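Local structure of sensory box/GGDEF domain protein (Colwellia psychrerythraea, 3LYX) at residues A12-F17 against Y42-A47; I82-K87 against G92-M97; S66-A71 against G76-E81. The protein probably takes part in cyclic-dinucleotide signalling, this chain being its sensory PAS domain, which in the full protein is accompanied by a GGDEF domain of the diguanylate cyclase family. One frame throughout, in Å; residues are numbered along the deposited sequence.

Interaction 1: residues A12-F17 against Y42-A47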
loop_
_atom_site.group_PDB
_atom_site.type_symbol
_atom_site.label_atom_id
_atom_site.label_comp_id
_atom_site.label_asym_id
_atom_site.label_seq_id
_atom_site.Cartn_x
_atom_site.Cartn_y
_atom_site.Cartn_z
ATOM N N ALA B 12 -3.784 4.869 -4.327
ATOM C CA ALA B 12 -3.323 3.514 -4.029
ATOM C C ALA B 12 -3.882 2.981 -2.709
ATOM O O ALA B 12 -3.994 1.763 -2.511
ATOM C CB ALA B 12 -1.796 3.475 -4.000
ATOM N N PHE B 13 -4.229 3.901 -1.816
ATOM C CA PHE B 13 -4.767 3.566 -0.498
ATOM C C PHE B 13 -5.722 2.372 -0.481
ATOM O O PHE B 13 -5.465 1.377 0.195
ATOM C CB PHE B 13 -5.475 4.788 0.089
ATOM C CG PHE B 13 -5.869 4.635 1.532
ATOM C CD1 PHE B 13 -4.901 4.605 2.529
ATOM C CD2 PHE B 13 -7.212 4.567 1.897
ATOM C CE1 PHE B 13 -5.263 4.516 3.871
ATOM C CE2 PHE B 13 -7.585 4.478 3.238
ATOM C CZ PHE B 13 -6.608 4.453 4.226
ATOM N N ASP B 14 -6.826 2.454 -1.214
ATOM C CA ASP B 14 -7.769 1.341 -1.212
ATOM C C ASP B 14 -7.485 0.217 -2.200
ATOM O O ASP B 14 -8.337 -0.645 -2.411
ATOM C CB ASP B 14 -9.208 1.838 -1.405
ATOM C CG ASP B 14 -9.853 2.280 -0.093
ATOM O OD1 ASP B 14 -9.678 1.573 0.923
ATOM O OD2 ASP B 14 -10.538 3.326 -0.079
ATOM N N TYR B 15 -6.290 0.209 -2.783
ATOM C CA TYR B 15 -5.936 -0.841 -3.735
ATOM C C TYR B 15 -4.785 -1.736 -3.291
ATOM O O TYR B 15 -4.620 -2.829 -3.814
ATOM C CB TYR B 15 -5.627 -0.226 -5.099
ATOM C CG TYR B 15 -6.857 0.353 -5.750
ATOM C CD1 TYR B 15 -7.867 -0.478 -6.227
ATOM C CD2 TYR B 15 -7.025 1.728 -5.866
ATOM C CE1 TYR B 15 -9.013 0.042 -6.807
ATOM C CE2 TYR B 15 -8.169 2.260 -6.443
ATOM C CZ TYR B 15 -9.159 1.408 -6.915
ATOM O OH TYR B 15 -10.283 1.919 -7.520
ATOM N N VAL B 16 -3.993 -1.283 -2.326
ATOM C CA VAL B 16 -2.877 -2.091 -1.845
ATOM C C VAL B 16 -3.357 -3.279 -1.003
ATOM O O VAL B 16 -4.470 -3.272 -0.474
ATOM C CB VAL B 16 -1.892 -1.234 -1.005
ATOM C CG1 VAL B 16 -1.296 -0.123 -1.870
ATOM C CG2 VAL B 16 -2.617 -0.633 0.210
ATOM N N PHE B 17 -2.520 -4.303 -0.891
ATOM C CA PHE B 17 -2.861 -5.481 -0.106
ATOM C C PHE B 17 -2.557 -5.180 1.357
ATOM O O PHE B 17 -3.100 -5.809 2.264
ATOM C CB PHE B 17 -2.041 -6.683 -0.569
ATOM C CG PHE B 17 -2.269 -7.927 0.246
ATOM C CD1 PHE B 17 -3.541 -8.492 0.345
ATOM C CD2 PHE B 17 -1.206 -8.546 0.902
ATOM C CE1 PHE B 17 -3.754 -9.662 1.090
ATOM C CE2 PHE B 17 -1.404 -9.713 1.648
ATOM C CZ PHE B 17 -2.684 -10.273 1.741
ATOM N N TYR B 42 -13.176 -5.982 9.858
ATOM C CA TYR B 42 -14.080 -4.833 9.977
ATOM C C TYR B 42 -14.060 -3.945 8.736
ATOM O O TYR B 42 -13.015 -3.787 8.106
ATOM C CB TYR B 42 -13.676 -3.961 11.163
ATOM C CG TYR B 42 -13.574 -4.674 12.489
ATOM C CD1 TYR B 42 -14.694 -4.814 13.318
ATOM C CD2 TYR B 42 -12.347 -5.163 12.944
ATOM C CE1 TYR B 42 -14.590 -5.413 14.570
ATOM C CE2 TYR B 42 -12.232 -5.764 14.188
ATOM C CZ TYR B 42 -13.357 -5.881 14.998
ATOM O OH TYR B 42 -13.242 -6.441 16.244
ATOM N N SER B 43 -15.211 -3.360 8.402
ATOM C CA SER B 43 -15.324 -2.457 7.251
ATOM C C SER B 43 -15.043 -1.044 7.773
ATOM O O SER B 43 -14.973 -0.848 8.982
ATOM C CB SER B 43 -16.737 -2.525 6.649
ATOM O OG SER B 43 -17.727 -2.080 7.570
ATOM N N LYS B 44 -14.888 -0.068 6.882
ATOM C CA LYS B 44 -14.609 1.307 7.305
ATOM C C LYS B 44 -15.632 1.824 8.321
ATOM O O LYS B 44 -15.268 2.473 9.305
ATOM C CB LYS B 44 -14.575 2.262 6.103
ATOM C CG LYS B 44 -13.572 1.902 5.017
ATOM C CD LYS B 44 -13.350 3.077 4.060
ATOM C CE LYS B 44 -12.336 2.746 2.951
ATOM N NZ LYS B 44 -12.890 1.760 1.978
ATOM N N GLU B 45 -16.909 1.528 8.080
ATOM C CA GLU B 45 -17.982 1.962 8.975
ATOM C C GLU B 45 -17.818 1.397 10.380
ATOM O O GLU B 45 -18.181 2.041 11.358
ATOM C CB GLU B 45 -19.349 1.519 8.443
ATOM C CG GLU B 45 -19.777 2.138 7.127
ATOM C CD GLU B 45 -19.002 1.588 5.953
ATOM O OE1 GLU B 45 -18.811 0.354 5.899
ATOM O OE2 GLU B 45 -18.593 2.387 5.084
ATOM N N GLN B 46 -17.276 0.190 10.480
ATOM C CA GLN B 46 -17.091 -0.451 11.774
ATOM C C GLN B 46 -15.766 -0.133 12.455
ATOM O O GLN B 46 -15.617 -0.365 13.655
ATOM C CB GLN B 46 -17.192 -1.964 11.630
ATOM C CG GLN B 46 -18.502 -2.465 11.073
ATOM C CD GLN B 46 -18.460 -3.954 10.826
ATOM O OE1 GLN B 46 -17.538 -4.459 10.182
ATOM N NE2 GLN B 46 -19.458 -4.670 11.336
ATOM N N ALA B 47 -14.812 0.396 11.698
ATOM C CA ALA B 47 -13.492 0.706 12.249
ATOM C C ALA B 47 -13.241 2.169 12.622
ATOM O O ALA B 47 -12.741 2.458 13.712
ATOM C CB ALA B 47 -12.412 0.233 11.277
#
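Asp14 and Lys44 form a loose, solvent-bordering salt bridge at the surface of the PAS domain, between the loop that follows helix 3-11 and the first turn of the short helix 44-47. Their side chains approach from opposite directions and meet only at their ends, since the backbones are far apart, Asp14 CA to Lys44 CA 10.9 Å, and just 83 Å² of surface is buried between the segments. The ammonium does not choose sharply between the two carboxylate oxygens: Lys44 NZ lies 3.4 Å from Asp14 OD1 and 3.5 Å from Asp14 OD2. The first of these is a weak hydrogen bond, so the attraction is probably mainly electrostatic. The extended chain of Lys44 carries CE to the carboxylate, with Lys44 CE 3.5 Å from Asp14 OD1, and the bend at its last torsion (chi4 70°) sets where NZ lies. The root of this arm is held at the helix start. Ser43 is the N-cap, and its backbone N donates to the side chain of Gln46, Ser43 N to Gln46 OE1 at 3.1 Å and 165°, in the carbonyl plane on a lone pair. Ser43 OG also bonds to Glu45 OE1 at 3.1 Å, on the anti side of that carboxylate. The stronger partner of Asp14 OD1 is the backbone N of Lys34, which begins helix 34-40, and Lys34 NZ lies near Lys44 NZ in the same charged cluster. Strand 29-32 adjoins, with Trp32 against Lys44 and Asp31 against Phe13, while the 12-17 loop also packs on Ile20 of the second subunit.

Interaction 2: residues I82-K87 against G92-M97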
loop_
_atom_site.group_PDB
_atom_site.type_symbol
_atom_site.label_atom_id
_atom_site.label_comp_id
_atom_site.label_asym_id
_atom_site.label_seq_id
_atom_site.Cartn_x
_atom_site.Cartn_y
_atom_site.Cartn_z
ATOM N N ILE B 82 3.304 -8.852 16.162
ATOM C CA ILE B 82 2.378 -8.933 17.279
ATOM C C ILE B 82 1.148 -9.774 16.973
ATOM O O ILE B 82 0.878 -10.097 15.818
ATOM C CB ILE B 82 1.923 -7.508 17.658
ATOM C CG1 ILE B 82 1.296 -6.831 16.428
ATOM C CG2 ILE B 82 3.127 -6.685 18.139
ATOM C CD1 ILE B 82 0.744 -5.443 16.685
ATOM N N ARG B 83 0.408 -10.137 18.013
ATOM C CA ARG B 83 -0.807 -10.909 17.811
ATOM C C ARG B 83 -1.890 -9.976 17.281
ATOM O O ARG B 83 -1.829 -8.757 17.458
ATOM C CB ARG B 83 -1.273 -11.571 19.112
ATOM C CG ARG B 83 -0.459 -12.800 19.502
ATOM C CD ARG B 83 -1.104 -13.558 20.649
ATOM N NE ARG B 83 -1.267 -12.712 21.825
ATOM C CZ ARG B 83 -1.843 -13.103 22.957
ATOM N NH1 ARG B 83 -2.318 -14.336 23.072
ATOM N NH2 ARG B 83 -1.943 -12.258 23.978
ATOM N N MET B 84 -2.881 -10.570 16.637
ATOM C CA MET B 84 -3.977 -9.832 16.040
ATOM C C MET B 84 -5.286 -10.515 16.444
ATOM O O MET B 84 -5.354 -11.744 16.512
ATOM C CB MET B 84 -3.790 -9.866 14.521
ATOM C CG MET B 84 -4.858 -9.200 13.703
ATOM S SD MET B 84 -4.930 -9.955 12.070
ATOM C CE MET B 84 -6.440 -10.913 12.282
ATOM N N LEU B 85 -6.311 -9.721 16.737
ATOM C CA LEU B 85 -7.614 -10.263 17.108
ATOM C C LEU B 85 -8.597 -9.900 16.001
ATOM O O LEU B 85 -8.949 -8.728 15.822
ATOM C CB LEU B 85 -8.087 -9.683 18.445
ATOM C CG LEU B 85 -9.504 -10.098 18.874
ATOM C CD1 LEU B 85 -9.588 -11.612 18.988
ATOM C CD2 LEU B 85 -9.871 -9.438 20.196
ATOM N N HIS B 86 -9.020 -10.911 15.246
ATOM C CA HIS B 86 -9.941 -10.710 14.134
ATOM C C HIS B 86 -11.350 -10.447 14.638
ATOM O O HIS B 86 -11.685 -10.786 15.767
ATOM C CB HIS B 86 -9.934 -11.940 13.215
ATOM C CG HIS B 86 -10.678 -11.741 11.927
ATOM N ND1 HIS B 86 -12.053 -11.787 11.845
ATOM C CD2 HIS B 86 -10.235 -11.480 10.674
ATOM C CE1 HIS B 86 -12.425 -11.565 10.596
ATOM N NE2 HIS B 86 -11.341 -11.376 9.865
ATOM N N LYS B 87 -12.167 -9.827 13.796
ATOM C CA LYS B 87 -13.541 -9.520 14.160
ATOM C C LYS B 87 -14.321 -10.789 14.511
ATOM O O LYS B 87 -15.126 -10.782 15.440
ATOM C CB LYS B 87 -14.248 -8.782 13.019
ATOM C CG LYS B 87 -15.739 -8.612 13.254
ATOM C CD LYS B 87 -16.403 -7.810 12.160
ATOM C CE LYS B 87 -17.920 -7.812 12.329
ATOM N NZ LYS B 87 -18.363 -7.290 13.661
ATOM N N GLY B 92 -4.364 -14.247 15.469
ATOM C CA GLY B 92 -3.334 -14.500 14.481
ATOM C C GLY B 92 -2.145 -13.594 14.720
ATOM O O GLY B 92 -2.139 -12.828 15.678
ATOM N N TRP B 93 -1.127 -13.693 13.871
ATOM C CA TRP B 93 0.050 -12.842 14.009
ATOM C C TRP B 93 0.206 -11.995 12.759
ATOM O O TRP B 93 -0.141 -12.427 11.660
ATOM C CB TRP B 93 1.324 -13.668 14.223
ATOM C CG TRP B 93 1.404 -14.342 15.552
ATOM C CD1 TRP B 93 0.815 -15.518 15.915
ATOM C CD2 TRP B 93 2.090 -13.862 16.712
ATOM N NE1 TRP B 93 1.091 -15.801 17.230
ATOM C CE2 TRP B 93 1.871 -14.800 17.745
ATOM C CE3 TRP B 93 2.869 -12.727 16.982
ATOM C CZ2 TRP B 93 2.399 -14.638 19.029
ATOM C CZ3 TRP B 93 3.394 -12.567 18.257
ATOM C CH2 TRP B 93 3.156 -13.517 19.264
ATOM N N ILE B 94 0.728 -10.786 12.935
ATOM C CA ILE B 94 0.935 -9.869 11.822
ATOM C C ILE B 94 2.287 -9.187 11.948
ATOM O O ILE B 94 2.848 -9.080 13.040
ATOM C CB ILE B 94 -0.134 -8.755 11.798
ATOM C CG1 ILE B 94 -0.152 -8.029 13.147
ATOM C CG2 ILE B 94 -1.514 -9.340 11.537
ATOM C CD1 ILE B 94 -1.086 -6.838 13.194
ATOM N N GLU B 95 2.820 -8.755 10.816
ATOM C CA GLU B 95 4.070 -8.014 10.799
ATOM C C GLU B 95 3.521 -6.591 10.777
ATOM O O GLU B 95 2.705 -6.253 9.918
ATOM C CB GLU B 95 4.867 -8.306 9.523
ATOM C CG GLU B 95 5.981 -7.295 9.264
ATOM C CD GLU B 95 6.968 -7.766 8.211
ATOM O OE1 GLU B 95 6.526 -8.220 7.134
ATOM O OE2 GLU B 95 8.189 -7.679 8.465
ATOM N N SER B 96 3.945 -5.768 11.724
ATOM C CA SER B 96 3.414 -4.416 11.809
ATOM C C SER B 96 4.477 -3.326 11.936
ATOM O O SER B 96 5.581 -3.562 12.437
ATOM C CB SER B 96 2.429 -4.346 12.991
ATOM O OG SER B 96 1.889 -3.045 13.146
ATOM N N MET B 97 4.125 -2.135 11.471
ATOM C CA MET B 97 5.011 -0.981 11.523
ATOM C C MET B 97 4.164 0.239 11.861
ATOM O O MET B 97 3.019 0.349 11.432
ATOM C CB MET B 97 5.687 -0.784 10.169
ATOM C CG MET B 97 6.642 0.392 10.092
ATOM S SD MET B 97 6.920 0.837 8.364
ATOM C CE MET B 97 5.464 1.776 8.075
#
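Ile82 and Ile94 meet CG1 to CG1 at 3.8 Å. In both, CG1 stands between the backbone N and the carbonyl carbon (chi1 57° in Ile82, 55° in Ile94), so that these branches turn to one another on a shared face. On the same face Met84 crosses Ile94 at about a right angle, Met84 SD lying 3.5 Å from Ile94 CG2. The other face carries a CH-pi contact: Arg83 CG stands 3.5 Å from the centroid of the Trp93 six-membered ring, 17° off the normal and displaced toward the rim. Both sets of side chains spring from the antiparallel hairpin of strands 78-85 and 91-102, at one end of the PAS sheet. Ile82 with Ile94 and Met84 with Gly92 are hydrogen-bonded pairs, and Arg83 with Trp93 is the non-hydrogen-bonded pair between them. Ile94 N donates to Ile82 O at 3.0 Å, almost in line with the carbonyl, whereas Met84 N approaches Gly92 O tilted from the carbonyl plane. Farther out, Asp60 forms a salt bridge with Arg83 NH2, which probably steadies the far end of the chain whose CG covers the indole. Tyr40 of helix 34-40 packs on both Met84 and Ile94, and Leu39 adds to the cover over Met84.

Interaction 3: residues S66-A71 against G76-E81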
loop_
_atom_site.group_PDB
_atom_site.type_symbol
_atom_site.label_atom_id
_atom_site.label_comp_id
_atom_site.label_asym_id
_atom_site.label_seq_id
_atom_site.Cartn_x
_atom_site.Cartn_y
_atom_site.Cartn_z
ATOM N N SER B 66 3.233 0.570 24.830
ATOM C CA SER B 66 4.443 1.094 25.463
ATOM C C SER B 66 5.656 0.946 24.565
ATOM O O SER B 66 6.522 1.815 24.538
ATOM C CB SER B 66 4.722 0.387 26.795
ATOM O OG SER B 66 3.669 0.594 27.719
ATOM N N GLU B 67 5.724 -0.161 23.836
ATOM C CA GLU B 67 6.846 -0.403 22.939
ATOM C C GLU B 67 6.779 0.540 21.731
ATOM O O GLU B 67 7.807 1.042 21.267
ATOM C CB GLU B 67 6.843 -1.865 22.480
ATOM C CG GLU B 67 7.029 -2.891 23.609
ATOM C CD GLU B 67 8.352 -2.728 24.358
ATOM O OE1 GLU B 67 9.404 -2.633 23.695
ATOM O OE2 GLU B 67 8.342 -2.698 25.606
ATOM N N VAL B 68 5.569 0.788 21.237
ATOM C CA VAL B 68 5.377 1.682 20.094
ATOM C C VAL B 68 5.866 3.087 20.431
ATOM O O VAL B 68 6.713 3.649 19.727
ATOM C CB VAL B 68 3.884 1.759 19.681
ATOM C CG1 VAL B 68 3.704 2.771 18.552
ATOM C CG2 VAL B 68 3.400 0.394 19.236
ATOM N N ILE B 69 5.328 3.643 21.514
ATOM C CA ILE B 69 5.709 4.977 21.968
ATOM C C ILE B 69 7.216 5.024 22.191
ATOM O O ILE B 69 7.905 5.941 21.725
ATOM C CB ILE B 69 4.987 5.342 23.299
ATOM C CG1 ILE B 69 3.552 5.792 23.017
ATOM C CG2 ILE B 69 5.743 6.457 24.024
ATOM C CD1 ILE B 69 2.703 4.767 22.307
ATOM N N SER B 70 7.724 4.026 22.906
ATOM C CA SER B 70 9.144 3.950 23.202
ATOM C C SER B 70 9.985 3.924 21.931
ATOM O O SER B 70 10.984 4.640 21.818
ATOM C CB SER B 70 9.437 2.700 24.036
ATOM O OG SER B 70 10.791 2.672 24.439
ATOM N N ALA B 71 9.584 3.092 20.976
ATOM C CA ALA B 71 10.308 2.973 19.715
ATOM C C ALA B 71 10.274 4.282 18.921
ATOM O O ALA B 71 11.295 4.725 18.393
ATOM C CB ALA B 71 9.720 1.835 18.884
ATOM N N GLY B 76 11.915 6.980 15.982
ATOM C CA GLY B 76 10.956 7.681 15.152
ATOM C C GLY B 76 10.094 6.714 14.369
ATOM O O GLY B 76 9.325 7.110 13.495
ATOM N N LYS B 77 10.226 5.432 14.686
ATOM C CA LYS B 77 9.460 4.388 14.027
ATOM C C LYS B 77 9.407 3.147 14.910
ATOM O O LYS B 77 10.255 2.954 15.779
ATOM C CB LYS B 77 10.108 4.013 12.688
ATOM C CG LYS B 77 9.557 2.722 12.088
ATOM C CD LYS B 77 10.272 2.300 10.808
ATOM C CE LYS B 77 10.122 3.336 9.709
ATOM N NZ LYS B 77 10.660 2.830 8.413
ATOM N N TRP B 78 8.404 2.310 14.683
ATOM C CA TRP B 78 8.266 1.068 15.427
ATOM C C TRP B 78 7.907 -0.063 14.467
ATOM O O TRP B 78 7.109 0.124 13.549
ATOM C CB TRP B 78 7.158 1.173 16.471
ATOM C CG TRP B 78 6.854 -0.142 17.130
ATOM C CD1 TRP B 78 7.474 -0.675 18.225
ATOM C CD2 TRP B 78 5.879 -1.107 16.710
ATOM N NE1 TRP B 78 6.940 -1.912 18.521
ATOM C CE2 TRP B 78 5.959 -2.201 17.605
ATOM C CE3 TRP B 78 4.942 -1.152 15.664
ATOM C CZ2 TRP B 78 5.135 -3.332 17.486
ATOM C CZ3 TRP B 78 4.119 -2.278 15.546
ATOM C CH2 TRP B 78 4.225 -3.352 16.456
ATOM N N THR B 79 8.505 -1.229 14.675
ATOM C CA THR B 79 8.195 -2.395 13.860
ATOM C C THR B 79 8.180 -3.578 14.812
ATOM O O THR B 79 8.928 -3.605 15.785
ATOM C CB THR B 79 9.257 -2.653 12.764
ATOM O OG1 THR B 79 10.511 -2.963 13.380
ATOM C CG2 THR B 79 9.419 -1.428 11.867
ATOM N N GLY B 80 7.321 -4.549 14.547
ATOM C CA GLY B 80 7.259 -5.708 15.413
ATOM C C GLY B 80 6.269 -6.720 14.889
ATOM O O GLY B 80 5.489 -6.419 13.993
ATOM N N GLU B 81 6.327 -7.929 15.432
ATOM C CA GLU B 81 5.424 -9.004 15.050
ATOM C C GLU B 81 4.572 -9.220 16.278
ATOM O O GLU B 81 5.051 -9.697 17.307
ATOM C CB GLU B 81 6.211 -10.265 14.713
ATOM C CG GLU B 81 6.870 -10.222 13.348
ATOM C CD GLU B 81 7.875 -11.338 13.168
ATOM O OE1 GLU B 81 7.589 -12.480 13.585
ATOM O OE2 GLU B 81 8.953 -11.072 12.605
#
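The indole of Trp78 has Val68 over one face, the backbone of Gly80 over the other and Ala71 at its edge. Val68 CG2 sits 3.9 Å from the centroid of the five-membered ring, 13° off the normal, a CH-pi contact made nearly head-on. On the opposite face Gly80 N lies 3.8 Å above the ring plane, toward the rim; a beta carbon on Gly80 would run into Trp78 CZ2, so the absence of a side chain there lets the ring lie flat against its own strand. In the ring plane, Ala71 CB meets Trp78 CD1 at 3.4 Å. Glu67 CB approaches Trp78 NE1 at 4.0 Å from above the plane, on the side of Val68. Trp78 CG stands anti to the backbone N (chi1 172°), which carries the indole toward the helix, within reach of Glu67, Val68 and Ala71. A smaller residue such as alanine in place of Trp78 would probably leave Val68 CG2 and Ala71 CB without their partner and open a gap between helix and strand. The chain leaves helix 61-75 at Gly76, whose positive phi marks the turn, and Gly76 N makes a weak bond to Ala71 O at 3.4 Å. Strand 78-81 then runs back roughly antiparallel to the helix, their axes 8.0 Å apart at 147°. Val68 and Trp78 both also reach strand 91-102: Val68 touches Cys98, and Trp78 pairs with it through the backbone. With one weak backbone hydrogen bond across the segments, attachment of helix to strand probably rests mainly on dispersion and apolar burial around one indole.

How the interactions relate
Along the chain the order is interaction 1, interaction 3, interaction 2, each closing before the next opens. Interactions 2 and 3 share strand 78-85, their centres 15 Å apart. They meet where Ser96 N lies 2.8 Å from Gly80 O, a probable hydrogen bond that carries the hairpin ladder on toward the helix-packed end of the strand. Interaction 1 lies on the other side of the chain's centre from interaction 3, about 23 Å between centres and about 14 Å between nearest atoms. Yet it touches interaction 2, where Tyr42 packs on Lys87. The PAS sheet's edge hairpin thus touches both of the other contacts, which do not touch each other, within one fold.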